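PDB 2OOD: Blr3880 protein from Bradyrhizobium japonicum, which probably catalyses the zinc-dependent hydrolytic deamination of guanine to xanthine and ammonia, a step of purine degradation. Local coordinates for residues F12-D17 against L395-P400; G43-F48 against K402-V407; V6-T11 against R69-G74. All blocks are in the same frame, centred on the assembly; numbering follows the deposited sequence.

Contact 1 of 3, residues F12-D17 against L395-P400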
ATOM      1  N   PHE A  12     -17.513 -16.724  13.108  1.00 38.58           N
ATOM      2  CA  PHE A  12     -16.380 -16.285  13.918  1.00 38.51           C
ATOM      3  C   PHE A  12     -15.042 -16.911  13.507  1.00 38.77           C
ATOM      4  O   PHE A  12     -14.985 -18.076  13.108  1.00 38.95           O
ATOM      5  CB  PHE A  12     -16.639 -16.621  15.386  1.00 38.71           C
ATOM      6  CG  PHE A  12     -17.645 -15.736  16.046  1.00 38.61           C
ATOM      7  CD1 PHE A  12     -17.264 -14.511  16.574  1.00 39.25           C
ATOM      8  CD2 PHE A  12     -18.977 -16.126  16.154  1.00 39.26           C
ATOM      9  CE1 PHE A  12     -18.195 -13.680  17.210  1.00 39.49           C
ATOM     10  CE2 PHE A  12     -19.920 -15.300  16.789  1.00 39.65           C
ATOM     11  CZ  PHE A  12     -19.522 -14.078  17.316  1.00 39.30           C
ATOM     12  N   PHE A  13     -13.970 -16.134  13.641  1.00 37.70           N
ATOM     13  CA  PHE A  13     -12.621 -16.589  13.307  1.00 35.90           C
ATOM     14  C   PHE A  13     -11.611 -15.939  14.257  1.00 35.71           C
ATOM     15  O   PHE A  13     -11.441 -14.724  14.253  1.00 36.37           O
ATOM     16  CB  PHE A  13     -12.273 -16.204  11.863  1.00 35.52           C
ATOM     17  CG  PHE A  13     -10.989 -16.821  11.346  1.00 34.84           C
ATOM     18  CD1 PHE A  13     -11.019 -17.956  10.543  1.00 33.93           C
ATOM     19  CD2 PHE A  13      -9.752 -16.263  11.654  1.00 34.55           C
ATOM     20  CE1 PHE A  13      -9.834 -18.526  10.055  1.00 33.32           C
ATOM     21  CE2 PHE A  13      -8.569 -16.830  11.168  1.00 33.55           C
ATOM     22  CZ  PHE A  13      -8.618 -17.960  10.370  1.00 32.19           C
ATOM     23  N   ASP A  14     -10.942 -16.739  15.076  1.00 35.24           N
ATOM     24  CA  ASP A  14      -9.944 -16.189  15.984  1.00 35.20           C
ATOM     25  C   ASP A  14      -8.824 -17.200  16.215  1.00 34.98           C
ATOM     26  O   ASP A  14      -8.833 -18.283  15.638  1.00 35.18           O
ATOM     27  CB  ASP A  14     -10.595 -15.733  17.303  1.00 34.87           C
ATOM     28  CG  ASP A  14     -11.145 -16.883  18.131  1.00 35.64           C
ATOM     29  OD1 ASP A  14     -11.695 -17.849  17.556  1.00 34.74           O
ATOM     30  OD2 ASP A  14     -11.032 -16.802  19.372  1.00 35.52           O
ATOM     31  N   PHE A  15      -7.857 -16.851  17.051  1.00 35.06           N
ATOM     32  CA  PHE A  15      -6.729 -17.739  17.286  1.00 36.38           C
ATOM     33  C   PHE A  15      -6.600 -18.263  18.706  1.00 37.31           C
ATOM     34  O   PHE A  15      -7.007 -17.608  19.663  1.00 37.75           O
ATOM     35  CB  PHE A  15      -5.441 -17.018  16.888  1.00 34.69           C
ATOM     36  CG  PHE A  15      -5.363 -16.699  15.427  1.00 33.85           C
ATOM     37  CD1 PHE A  15      -4.838 -17.617  14.531  1.00 32.94           C
ATOM     38  CD2 PHE A  15      -5.842 -15.492  14.938  1.00 33.98           C
ATOM     39  CE1 PHE A  15      -4.790 -17.339  13.165  1.00 32.79           C
ATOM     40  CE2 PHE A  15      -5.797 -15.206  13.566  1.00 34.15           C
ATOM     41  CZ  PHE A  15      -5.269 -16.134  12.686  1.00 33.02           C
ATOM     42  N   VAL A  16      -6.018 -19.450  18.832  1.00 37.59           N
ATOM     43  CA  VAL A  16      -5.806 -20.077  20.129  1.00 38.23           C
ATOM     44  C   VAL A  16      -4.322 -20.368  20.329  1.00 40.51           C
ATOM     45  O   VAL A  16      -3.906 -20.807  21.402  1.00 42.10           O
ATOM     46  CB  VAL A  16      -6.582 -21.400  20.251  1.00 37.50           C
ATOM     47  CG1 VAL A  16      -8.065 -21.123  20.361  1.00 35.73           C
ATOM     48  CG2 VAL A  16      -6.302 -22.274  19.043  1.00 35.08           C
ATOM     49  N   ASP A  17      -3.531 -20.116  19.292  1.00 40.96           N
ATOM     50  CA  ASP A  17      -2.094 -20.342  19.346  1.00 40.16           C
ATOM     51  C   ASP A  17      -1.400 -19.549  18.244  1.00 40.88           C
ATOM     52  O   ASP A  17      -2.053 -18.916  17.412  1.00 42.47           O
ATOM     53  CB  ASP A  17      -1.796 -21.831  19.169  1.00 40.16           C
ATOM     54  CG  ASP A  17      -0.439 -22.234  19.727  1.00 39.88           C
ATOM     55  OD1 ASP A  17       0.307 -21.358  20.232  1.00 37.63           O
ATOM     56  OD2 ASP A  17      -0.128 -23.442  19.661  1.00 39.45           O
ATOM     57  N   LEU A 395      -7.340  -9.299  26.338  1.00 39.18           N
ATOM     58  CA  LEU A 395      -7.743  -9.315  24.928  1.00 36.60           C
ATOM     59  C   LEU A 395      -6.999 -10.350  24.099  1.00 36.15           C
ATOM     60  O   LEU A 395      -6.162 -11.087  24.620  1.00 36.54           O
ATOM     61  CB  LEU A 395      -7.495  -7.936  24.315  1.00 35.33           C
ATOM     62  CG  LEU A 395      -8.255  -6.759  24.927  1.00 34.08           C
ATOM     63  CD1 LEU A 395      -7.608  -5.447  24.517  1.00 31.84           C
ATOM     64  CD2 LEU A 395      -9.707  -6.828  24.490  1.00 31.35           C
ATOM     65  N   GLY A 396      -7.304 -10.405  22.805  1.00 34.62           N
ATOM     66  CA  GLY A 396      -6.606 -11.340  21.942  1.00 34.20           C
ATOM     67  C   GLY A 396      -7.469 -12.314  21.178  1.00 34.59           C
ATOM     68  O   GLY A 396      -7.204 -12.608  20.010  1.00 34.13           O
ATOM     69  N   ASN A 397      -8.487 -12.843  21.843  1.00 34.79           N
ATOM     70  CA  ASN A 397      -9.400 -13.782  21.213  1.00 35.35           C
ATOM     71  C   ASN A 397     -10.704 -13.855  21.986  1.00 36.20           C
ATOM     72  O   ASN A 397     -10.882 -13.177  22.989  1.00 35.73           O
ATOM     73  CB  ASN A 397      -8.763 -15.174  21.084  1.00 36.21           C
ATOM     74  CG  ASN A 397      -8.311 -15.758  22.421  1.00 38.14           C
ATOM     75  OD1 ASN A 397      -8.491 -15.159  23.479  1.00 38.80           O
ATOM     76  ND2 ASN A 397      -7.717 -16.947  22.368  1.00 39.22           N
ATOM     77  N   PHE A 398     -11.615 -14.690  21.510  1.00 38.27           N
ATOM     78  CA  PHE A 398     -12.915 -14.832  22.125  1.00 37.73           C
ATOM     79  C   PHE A 398     -13.006 -15.797  23.308  1.00 40.08           C
ATOM     80  O   PHE A 398     -14.051 -16.399  23.544  1.00 41.35           O
ATOM     81  CB  PHE A 398     -13.907 -15.231  21.047  1.00 36.22           C
ATOM     82  CG  PHE A 398     -13.962 -14.265  19.903  1.00 35.58           C
ATOM     83  CD1 PHE A 398     -14.092 -12.896  20.135  1.00 34.54           C
ATOM     84  CD2 PHE A 398     -13.913 -14.715  18.589  1.00 35.03           C
ATOM     85  CE1 PHE A 398     -14.175 -11.990  19.072  1.00 33.47           C
ATOM     86  CE2 PHE A 398     -13.996 -13.814  17.520  1.00 34.61           C
ATOM     87  CZ  PHE A 398     -14.127 -12.454  17.768  1.00 33.13           C
ATOM     88  N   GLU A 399     -11.926 -15.948  24.059  1.00 41.42           N
ATOM     89  CA  GLU A 399     -11.954 -16.832  25.214  1.00 43.55           C
ATOM     90  C   GLU A 399     -12.743 -16.204  26.354  1.00 42.30           C
ATOM     91  O   GLU A 399     -12.579 -15.022  26.653  1.00 43.08           O
ATOM     92  CB  GLU A 399     -10.530 -17.125  25.698  1.00 46.37           C
ATOM     93  CG  GLU A 399      -9.818 -18.203  24.908  1.00 51.13           C
ATOM     94  CD  GLU A 399     -10.450 -19.579  25.091  1.00 53.24           C
ATOM     95  OE1 GLU A 399     -11.691 -19.709  24.948  1.00 54.82           O
ATOM     96  OE2 GLU A 399      -9.696 -20.536  25.367  1.00 55.55           O
ATOM     97  N   PRO A 400     -13.609 -16.991  27.008  1.00 41.22           N
ATOM     98  CA  PRO A 400     -14.420 -16.503  28.128  1.00 40.11           C
ATOM     99  C   PRO A 400     -13.566 -15.799  29.175  1.00 39.66           C
ATOM    100  O   PRO A 400     -12.510 -16.297  29.560  1.00 40.03           O
ATOM    101  CB  PRO A 400     -15.054 -17.780  28.666  1.00 39.75           C
ATOM    102  CG  PRO A 400     -15.287 -18.570  27.409  1.00 40.03           C
ATOM    103  CD  PRO A 400     -13.972 -18.377  26.664  1.00 41.24           C
TER
HETATM  104  O   HOH W   1      -7.202 -13.908  17.732  1.00 35.48           O
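Phe12 and Asp14 on strand 11-15 meet Phe398, from the loop before strand 406-409, within the small beta-sandwich domain that amidohydrolases of this family carry beside their TIM barrel. The two phenyl rings make a T-shaped stack: the edge of Phe12 approaches the face of Phe398 toward its rim, with Phe12 CD1 3.5 Å from Phe398 CE2 and the planes at 81°. Next to them the carboxylate of Asp14 crosses the Phe398 ring obliquely. Chi1 of 67° sets Asp14 CG between its own backbone N and carbonyl carbon, 3.5 Å from Phe398 CD2. Its OD2 accepts a nearly straight hydrogen bond from Phe398 N at 3.1 Å, met on the anti side and tilted out of the carboxylate plane. The same oxygen forms a salt bridge with Arg31 of the adjacent strand 30-33, whose guanidinium also pairs with Glu399. An alanine at Asp14 would probably leave the buried Phe398 N-H without its acceptor and Arg31 with Glu399 alone of these two carboxylates. One residue earlier in the loop, Asn397 sends ND2 to Phe15 O at 2.9 Å, with the oxygen close to the amide plane, while its OD1 takes Lys402 NZ. A water adds a further link, accepting from Phe15 N at 3.1 Å and donating to Gly396 O at 2.6 Å.

Contact 2 of 3, residues G43-F48 against K402-V407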
ATOM      1  N   GLY A  43     -20.109  -6.483  28.850  1.00 47.34           N
ATOM      2  CA  GLY A  43     -18.901  -6.350  28.053  1.00 45.94           C
ATOM      3  C   GLY A  43     -17.819  -7.393  28.267  1.00 45.35           C
ATOM      4  O   GLY A  43     -16.667  -7.173  27.887  1.00 45.98           O
ATOM      5  N   VAL A  44     -18.166  -8.524  28.866  1.00 43.60           N
ATOM      6  CA  VAL A  44     -17.187  -9.576  29.103  1.00 41.37           C
ATOM      7  C   VAL A  44     -17.680 -10.904  28.550  1.00 42.34           C
ATOM      8  O   VAL A  44     -18.808 -11.310  28.834  1.00 43.42           O
ATOM      9  CB  VAL A  44     -16.900  -9.726  30.601  1.00 39.69           C
ATOM     10  CG1 VAL A  44     -16.058 -10.962  30.852  1.00 38.22           C
ATOM     11  CG2 VAL A  44     -16.181  -8.490  31.102  1.00 36.97           C
ATOM     12  N   ILE A  45     -16.848 -11.574  27.751  1.00 43.00           N
ATOM     13  CA  ILE A  45     -17.240 -12.861  27.168  1.00 43.08           C
ATOM     14  C   ILE A  45     -17.557 -13.819  28.306  1.00 43.56           C
ATOM     15  O   ILE A  45     -16.791 -13.926  29.267  1.00 44.10           O
ATOM     16  CB  ILE A  45     -16.107 -13.514  26.337  1.00 42.15           C
ATOM     17  CG1 ILE A  45     -15.309 -12.460  25.560  1.00 41.40           C
ATOM     18  CG2 ILE A  45     -16.715 -14.513  25.363  1.00 40.51           C
ATOM     19  CD1 ILE A  45     -16.039 -11.890  24.395  1.00 41.63           C
ATOM     20  N   LYS A  46     -18.685 -14.509  28.208  1.00 43.13           N
ATOM     21  CA  LYS A  46     -19.061 -15.461  29.247  1.00 42.41           C
ATOM     22  C   LYS A  46     -19.126 -16.867  28.683  1.00 41.57           C
ATOM     23  O   LYS A  46     -18.949 -17.843  29.407  1.00 41.19           O
ATOM     24  CB  LYS A  46     -20.408 -15.082  29.861  1.00 43.10           C
ATOM     25  CG  LYS A  46     -20.361 -13.801  30.674  1.00 44.78           C
ATOM     26  CD  LYS A  46     -19.354 -13.891  31.822  1.00 45.33           C
ATOM     27  CE  LYS A  46     -19.331 -12.586  32.620  1.00 46.62           C
ATOM     28  NZ  LYS A  46     -18.368 -12.628  33.761  1.00 46.97           N
ATOM     29  N   ALA A  47     -19.371 -16.963  27.384  1.00 39.91           N
ATOM     30  CA  ALA A  47     -19.454 -18.250  26.730  1.00 39.40           C
ATOM     31  C   ALA A  47     -19.291 -18.076  25.229  1.00 40.31           C
ATOM     32  O   ALA A  47     -19.892 -17.188  24.619  1.00 41.03           O
ATOM     33  CB  ALA A  47     -20.790 -18.907  27.042  1.00 39.75           C
ATOM     34  N   PHE A  48     -18.469 -18.929  24.634  1.00 40.29           N
ATOM     35  CA  PHE A  48     -18.229 -18.876  23.200  1.00 39.93           C
ATOM     36  C   PHE A  48     -18.227 -20.308  22.675  1.00 39.95           C
ATOM     37  O   PHE A  48     -17.752 -21.222  23.352  1.00 39.64           O
ATOM     38  CB  PHE A  48     -16.884 -18.190  22.921  1.00 40.00           C
ATOM     39  CG  PHE A  48     -16.589 -17.995  21.459  1.00 40.24           C
ATOM     40  CD1 PHE A  48     -17.458 -17.268  20.646  1.00 40.18           C
ATOM     41  CD2 PHE A  48     -15.449 -18.550  20.888  1.00 39.25           C
ATOM     42  CE1 PHE A  48     -17.189 -17.101  19.273  1.00 40.59           C
ATOM     43  CE2 PHE A  48     -15.177 -18.388  19.521  1.00 39.57           C
ATOM     44  CZ  PHE A  48     -16.050 -17.664  18.717  1.00 39.32           C
ATOM     45  N   LYS A 402     -12.450 -12.670  28.716  1.00 39.93           N
ATOM     46  CA  LYS A 402     -11.786 -11.568  28.043  1.00 39.51           C
ATOM     47  C   LYS A 402     -12.786 -10.480  27.694  1.00 40.00           C
ATOM     48  O   LYS A 402     -13.995 -10.718  27.645  1.00 39.82           O
ATOM     49  CB  LYS A 402     -11.074 -12.066  26.782  1.00 40.07           C
ATOM     50  CG  LYS A 402      -9.840 -12.895  27.102  1.00 40.41           C
ATOM     51  CD  LYS A 402      -8.991 -13.180  25.885  1.00 39.54           C
ATOM     52  CE  LYS A 402      -7.670 -13.812  26.307  1.00 38.61           C
ATOM     53  NZ  LYS A 402      -6.761 -14.065  25.160  1.00 37.88           N
ATOM     54  N   GLU A 403     -12.276  -9.279  27.468  1.00 39.02           N
ATOM     55  CA  GLU A 403     -13.127  -8.158  27.131  1.00 38.18           C
ATOM     56  C   GLU A 403     -13.628  -8.338  25.697  1.00 37.86           C
ATOM     57  O   GLU A 403     -12.890  -8.781  24.820  1.00 38.38           O
ATOM     58  CB  GLU A 403     -12.330  -6.875  27.338  1.00 37.87           C
ATOM     59  CG  GLU A 403     -11.645  -6.895  28.696  1.00 38.04           C
ATOM     60  CD  GLU A 403     -10.944  -5.609  29.045  1.00 39.35           C
ATOM     61  OE1 GLU A 403     -10.219  -5.070  28.185  1.00 41.02           O
ATOM     62  OE2 GLU A 403     -11.106  -5.140  30.190  1.00 41.23           O
ATOM     63  N   ALA A 404     -14.895  -8.014  25.472  1.00 37.25           N
ATOM     64  CA  ALA A 404     -15.508  -8.201  24.167  1.00 35.95           C
ATOM     65  C   ALA A 404     -15.352  -7.091  23.142  1.00 36.30           C
ATOM     66  O   ALA A 404     -16.302  -6.362  22.870  1.00 37.84           O
ATOM     67  CB  ALA A 404     -16.981  -8.520  24.346  1.00 34.48           C
ATOM     68  N   ASP A 405     -14.158  -6.953  22.574  1.00 36.61           N
ATOM     69  CA  ASP A 405     -13.929  -5.959  21.525  1.00 34.66           C
ATOM     70  C   ASP A 405     -13.899  -6.784  20.252  1.00 33.64           C
ATOM     71  O   ASP A 405     -13.214  -7.798  20.204  1.00 33.90           O
ATOM     72  CB  ASP A 405     -12.580  -5.260  21.694  1.00 33.64           C
ATOM     73  CG  ASP A 405     -12.527  -4.380  22.921  1.00 35.06           C
ATOM     74  OD1 ASP A 405     -13.592  -4.153  23.522  1.00 35.70           O
ATOM     75  OD2 ASP A 405     -11.426  -3.907  23.281  1.00 35.36           O
ATOM     76  N   PHE A 406     -14.644  -6.393  19.228  1.00 31.41           N
ATOM     77  CA  PHE A 406     -14.606  -7.171  18.001  1.00 31.81           C
ATOM     78  C   PHE A 406     -15.007  -6.396  16.766  1.00 32.18           C
ATOM     79  O   PHE A 406     -15.550  -5.297  16.856  1.00 31.52           O
ATOM     80  CB  PHE A 406     -15.448  -8.446  18.140  1.00 31.99           C
ATOM     81  CG  PHE A 406     -16.872  -8.210  18.566  1.00 33.71           C
ATOM     82  CD1 PHE A 406     -17.890  -8.111  17.621  1.00 33.71           C
ATOM     83  CD2 PHE A 406     -17.200  -8.086  19.915  1.00 33.93           C
ATOM     84  CE1 PHE A 406     -19.216  -7.893  18.019  1.00 33.31           C
ATOM     85  CE2 PHE A 406     -18.523  -7.867  20.313  1.00 33.96           C
ATOM     86  CZ  PHE A 406     -19.524  -7.771  19.363  1.00 33.05           C
ATOM     87  N   VAL A 407     -14.722  -6.978  15.608  1.00 31.70           N
ATOM     88  CA  VAL A 407     -15.008  -6.340  14.336  1.00 31.44           C
ATOM     89  C   VAL A 407     -15.728  -7.274  13.381  1.00 32.07           C
ATOM     90  O   VAL A 407     -15.400  -8.452  13.278  1.00 33.41           O
ATOM     91  CB  VAL A 407     -13.690  -5.865  13.657  1.00 31.31           C
ATOM     92  CG1 VAL A 407     -13.958  -5.408  12.240  1.00 31.58           C
ATOM     93  CG2 VAL A 407     -13.068  -4.729  14.452  1.00 31.23           C
TER
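Val44 and Glu403 form a single beta bridge, a backbone contact where the turn leading into strand 45-48 meets the loop before strand 406-409, away from the zinc site. Their CA atoms are 4.7 Å apart, and a hydrogen bond flanks the pair at each end. Ile45 N donates to Lys402 O at 3.0 Å, nearly along the C=O axis. At the other end Ala404 N reaches Gly43 O at 3.1 Å; this bond is straight at its hydrogen (170°), but the donor stands above the carbonyl plane. Gly43 presents that oxygen from a backbone with positive phi, a conformation glycine adopts readily.

The side chain of Ile45 adds the apolar part. Chi1 sets its CG1 anti to the carbonyl carbon, beside Lys402 O, and from there Ile45 CD1 touches Ala404, 3.5 Å from Ala404 CB and 3.7 Å from Ala404 CA. Val44 is directed away from the loop, although its CG1 still lies 3.8 Å from Lys402 O.

Both segments depart from regular strand geometry here. Ala404 is the centre of an inverse gamma turn, and just past the bridge Lys46 and Ala47 both face Val39 in a classic beta bulge against strand 36-41, the neighbour of 45-48 in the four-stranded sheet of the beta-sandwich domain. The polar ends of the loop residues look elsewhere: Glu403 forms salt bridges with Arg198 and Arg159, which immediately precede two strands of the TIM barrel. Asp405 OD2 also pairs with Arg198, and its OD1 accepts from Met459 N.

Contact 3 of 3, residues V6-T11 against R69-G74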
ATOM      1  N   VAL A   6     -25.889  -9.765  26.406  1.00 42.27           N
ATOM      2  CA  VAL A   6     -26.274  -9.945  25.019  1.00 43.08           C
ATOM      3  C   VAL A   6     -25.453 -11.044  24.348  1.00 43.33           C
ATOM      4  O   VAL A   6     -24.337 -11.350  24.775  1.00 43.54           O
ATOM      5  CB  VAL A   6     -26.115  -8.620  24.243  1.00 43.15           C
ATOM      6  CG1 VAL A   6     -24.653  -8.173  24.270  1.00 42.23           C
ATOM      7  CG2 VAL A   6     -26.632  -8.789  22.811  1.00 43.80           C
ATOM      8  N   GLY A   7     -26.015 -11.638  23.301  1.00 41.89           N
ATOM      9  CA  GLY A   7     -25.326 -12.704  22.605  1.00 42.57           C
ATOM     10  C   GLY A   7     -25.149 -12.416  21.128  1.00 43.90           C
ATOM     11  O   GLY A   7     -26.123 -12.173  20.408  1.00 43.79           O
ATOM     12  N   ILE A   8     -23.903 -12.452  20.667  1.00 42.91           N
ATOM     13  CA  ILE A   8     -23.615 -12.182  19.269  1.00 41.74           C
ATOM     14  C   ILE A   8     -23.531 -13.471  18.470  1.00 41.50           C
ATOM     15  O   ILE A   8     -22.842 -14.418  18.859  1.00 42.06           O
ATOM     16  CB  ILE A   8     -22.293 -11.393  19.109  1.00 41.03           C
ATOM     17  CG1 ILE A   8     -22.459  -9.975  19.663  1.00 40.62           C
ATOM     18  CG2 ILE A   8     -21.909 -11.312  17.642  1.00 41.14           C
ATOM     19  CD1 ILE A   8     -22.604  -9.909  21.153  1.00 40.77           C
ATOM     20  N   ARG A   9     -24.238 -13.501  17.348  1.00 41.00           N
ATOM     21  CA  ARG A   9     -24.254 -14.674  16.497  1.00 40.76           C
ATOM     22  C   ARG A   9     -23.750 -14.381  15.092  1.00 41.81           C
ATOM     23  O   ARG A   9     -23.997 -13.303  14.548  1.00 41.50           O
ATOM     24  CB  ARG A   9     -25.671 -15.228  16.406  1.00 40.09           C
ATOM     25  CG  ARG A   9     -25.797 -16.391  15.461  1.00 39.94           C
ATOM     26  CD  ARG A   9     -27.234 -16.819  15.307  1.00 40.80           C
ATOM     27  NE  ARG A   9     -27.341 -18.007  14.472  1.00 42.68           N
ATOM     28  CZ  ARG A   9     -28.429 -18.761  14.382  1.00 43.16           C
ATOM     29  NH1 ARG A   9     -29.509 -18.448  15.080  1.00 43.83           N
ATOM     30  NH2 ARG A   9     -28.433 -19.833  13.604  1.00 43.59           N
ATOM     31  N   GLY A  10     -23.060 -15.360  14.510  1.00 41.84           N
ATOM     32  CA  GLY A  10     -22.537 -15.217  13.163  1.00 41.20           C
ATOM     33  C   GLY A  10     -21.281 -16.045  12.962  1.00 41.71           C
ATOM     34  O   GLY A  10     -20.935 -16.880  13.804  1.00 41.30           O
ATOM     35  N   THR A  11     -20.603 -15.819  11.837  1.00 41.32           N
ATOM     36  CA  THR A  11     -19.359 -16.523  11.523  1.00 40.29           C
ATOM     37  C   THR A  11     -18.169 -15.909  12.288  1.00 39.99           C
ATOM     38  O   THR A  11     -17.857 -14.723  12.128  1.00 39.96           O
ATOM     39  CB  THR A  11     -19.065 -16.452  10.020  1.00 40.20           C
ATOM     40  OG1 THR A  11     -20.185 -16.966   9.292  1.00 40.47           O
ATOM     41  CG2 THR A  11     -17.827 -17.266   9.683  1.00 41.08           C
ATOM     42  N   ARG A  69     -20.888 -11.833   7.580  1.00 37.80           N
ATOM     43  CA  ARG A  69     -19.640 -11.181   7.927  1.00 36.20           C
ATOM     44  C   ARG A  69     -18.728 -12.201   8.592  1.00 37.19           C
ATOM     45  O   ARG A  69     -19.148 -13.315   8.914  1.00 36.97           O
ATOM     46  CB  ARG A  69     -19.898 -10.034   8.908  1.00 35.31           C
ATOM     47  CG  ARG A  69     -20.832  -8.956   8.399  1.00 35.10           C
ATOM     48  CD  ARG A  69     -20.153  -8.080   7.368  1.00 34.49           C
ATOM     49  NE  ARG A  69     -21.003  -6.980   6.913  1.00 34.21           N
ATOM     50  CZ  ARG A  69     -21.769  -7.009   5.826  1.00 33.92           C
ATOM     51  NH1 ARG A  69     -21.808  -8.089   5.054  1.00 31.53           N
ATOM     52  NH2 ARG A  69     -22.488  -5.941   5.503  1.00 33.23           N
ATOM     53  N   ILE A  70     -17.468 -11.825   8.774  1.00 35.27           N
ATOM     54  CA  ILE A  70     -16.530 -12.688   9.463  1.00 34.17           C
ATOM     55  C   ILE A  70     -16.160 -11.871  10.697  1.00 34.89           C
ATOM     56  O   ILE A  70     -15.518 -10.824  10.590  1.00 35.85           O
ATOM     57  CB  ILE A  70     -15.287 -12.994   8.602  1.00 32.46           C
ATOM     58  CG1 ILE A  70     -15.705 -13.743   7.337  1.00 31.10           C
ATOM     59  CG2 ILE A  70     -14.327 -13.877   9.373  1.00 31.43           C
ATOM     60  CD1 ILE A  70     -14.555 -14.201   6.492  1.00 28.30           C
ATOM     61  N   ILE A  71     -16.607 -12.328  11.865  1.00 34.61           N
ATOM     62  CA  ILE A  71     -16.342 -11.620  13.114  1.00 34.31           C
ATOM     63  C   ILE A  71     -15.008 -12.036  13.717  1.00 34.73           C
ATOM     64  O   ILE A  71     -14.789 -13.207  14.020  1.00 35.25           O
ATOM     65  CB  ILE A  71     -17.465 -11.875  14.154  1.00 33.41           C
ATOM     66  CG1 ILE A  71     -18.832 -11.659  13.503  1.00 32.77           C
ATOM     67  CG2 ILE A  71     -17.315 -10.928  15.331  1.00 31.93           C
ATOM     68  CD1 ILE A  71     -19.985 -12.031  14.386  1.00 32.45           C
ATOM     69  N   VAL A  72     -14.116 -11.066  13.885  1.00 33.45           N
ATOM     70  CA  VAL A  72     -12.800 -11.329  14.447  1.00 32.81           C
ATOM     71  C   VAL A  72     -12.554 -10.399  15.628  1.00 32.96           C
ATOM     72  O   VAL A  72     -13.275  -9.421  15.808  1.00 34.10           O
ATOM     73  CB  VAL A  72     -11.697 -11.105  13.388  1.00 32.27           C
ATOM     74  CG1 VAL A  72     -11.909 -12.042  12.205  1.00 30.29           C
ATOM     75  CG2 VAL A  72     -11.705  -9.658  12.925  1.00 31.63           C
ATOM     76  N   PRO A  73     -11.554 -10.708  16.466  1.00 32.17           N
ATOM     77  CA  PRO A  73     -11.255  -9.856  17.621  1.00 31.68           C
ATOM     78  C   PRO A  73     -10.828  -8.462  17.175  1.00 32.05           C
ATOM     79  O   PRO A  73     -10.320  -8.293  16.071  1.00 32.42           O
ATOM     80  CB  PRO A  73     -10.127 -10.609  18.314  1.00 30.99           C
ATOM     81  CG  PRO A  73     -10.470 -12.026  18.040  1.00 30.24           C
ATOM     82  CD  PRO A  73     -10.833 -11.988  16.571  1.00 31.27           C
ATOM     83  N   GLY A  74     -11.040  -7.465  18.028  1.00 31.69           N
ATOM     84  CA  GLY A  74     -10.650  -6.111  17.678  1.00 33.08           C
ATOM     85  C   GLY A  74      -9.154  -6.010  17.426  1.00 32.93           C
ATOM     86  O   GLY A  74      -8.360  -6.558  18.184  1.00 32.43           O
TER
HETATM   87  O   HOH W   2     -21.923 -13.958  10.051  1.00 40.33           O
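Thr11 and Ile71 share the direct backbone hydrogen bond of this contact: Ile71 N donates to Thr11 O at 2.7 Å, with an N-H...O angle of 170°. A water makes a second, indirect link, accepting from Thr11 N at 2.9 Å and donating to Arg69 O at 3.1 Å. Thr11 CB also lies against Arg69 O in van der Waals contact.

Apolar packing centres on Ile71. Its CG1 is anti to the carbonyl carbon (chi1 -49°), and chi2 of 174° carries CD1 on to lie 3.8 Å from Ile8 CG2, the two side chains crossing at a slant. The same methyl lies 4.3 Å from Gly10 CA. The backbone angles of Gly10 would jam any CB against the carbonyl O of Arg9, which accounts for a glycine at this corner.

The polar side chains turn to partners outside the pair: Thr11 OG1 bonds to Gln34 O, Arg9 pairs with Asp35, and Arg69 with Asp454.

The chain bends at Gly10 and again at Arg69. These corners carry it from the four-stranded sheet, where strands 5-9 and 62-67 run parallel as neighbours, to strands 11-15 and 70-81, again parallel neighbours, on the other side of the sandwich. Ile66 of strand 62-67 and Phe406 of strand 406-409 both pack on Ile8 and Ile71.

How the contacts relate
All three contacts belong to the beta-sandwich domain, away from the guanine and zinc site. Contact 1 is the most deeply buried and the most varied, combining aromatic packing with a buried carboxylate. Contacts 2 and 3 are only partly buried: two backbone bonds hold contact 2, and one bond with a water bridge contact 3, each beside an aliphatic pair. Contacts 1 and 2 use the same loop: Lys402 NZ probably bonds to Leu395 O (3.1 Å), and Phe48 packs on Phe12. Strand 70-81 lies between strands 11-15 and 406-409. Ile71 O of contact 3 probably accepts from Phe13 N (3.1 Å), and Val72 O probably accepts from Val407 N of contact 2 (2.8 Å).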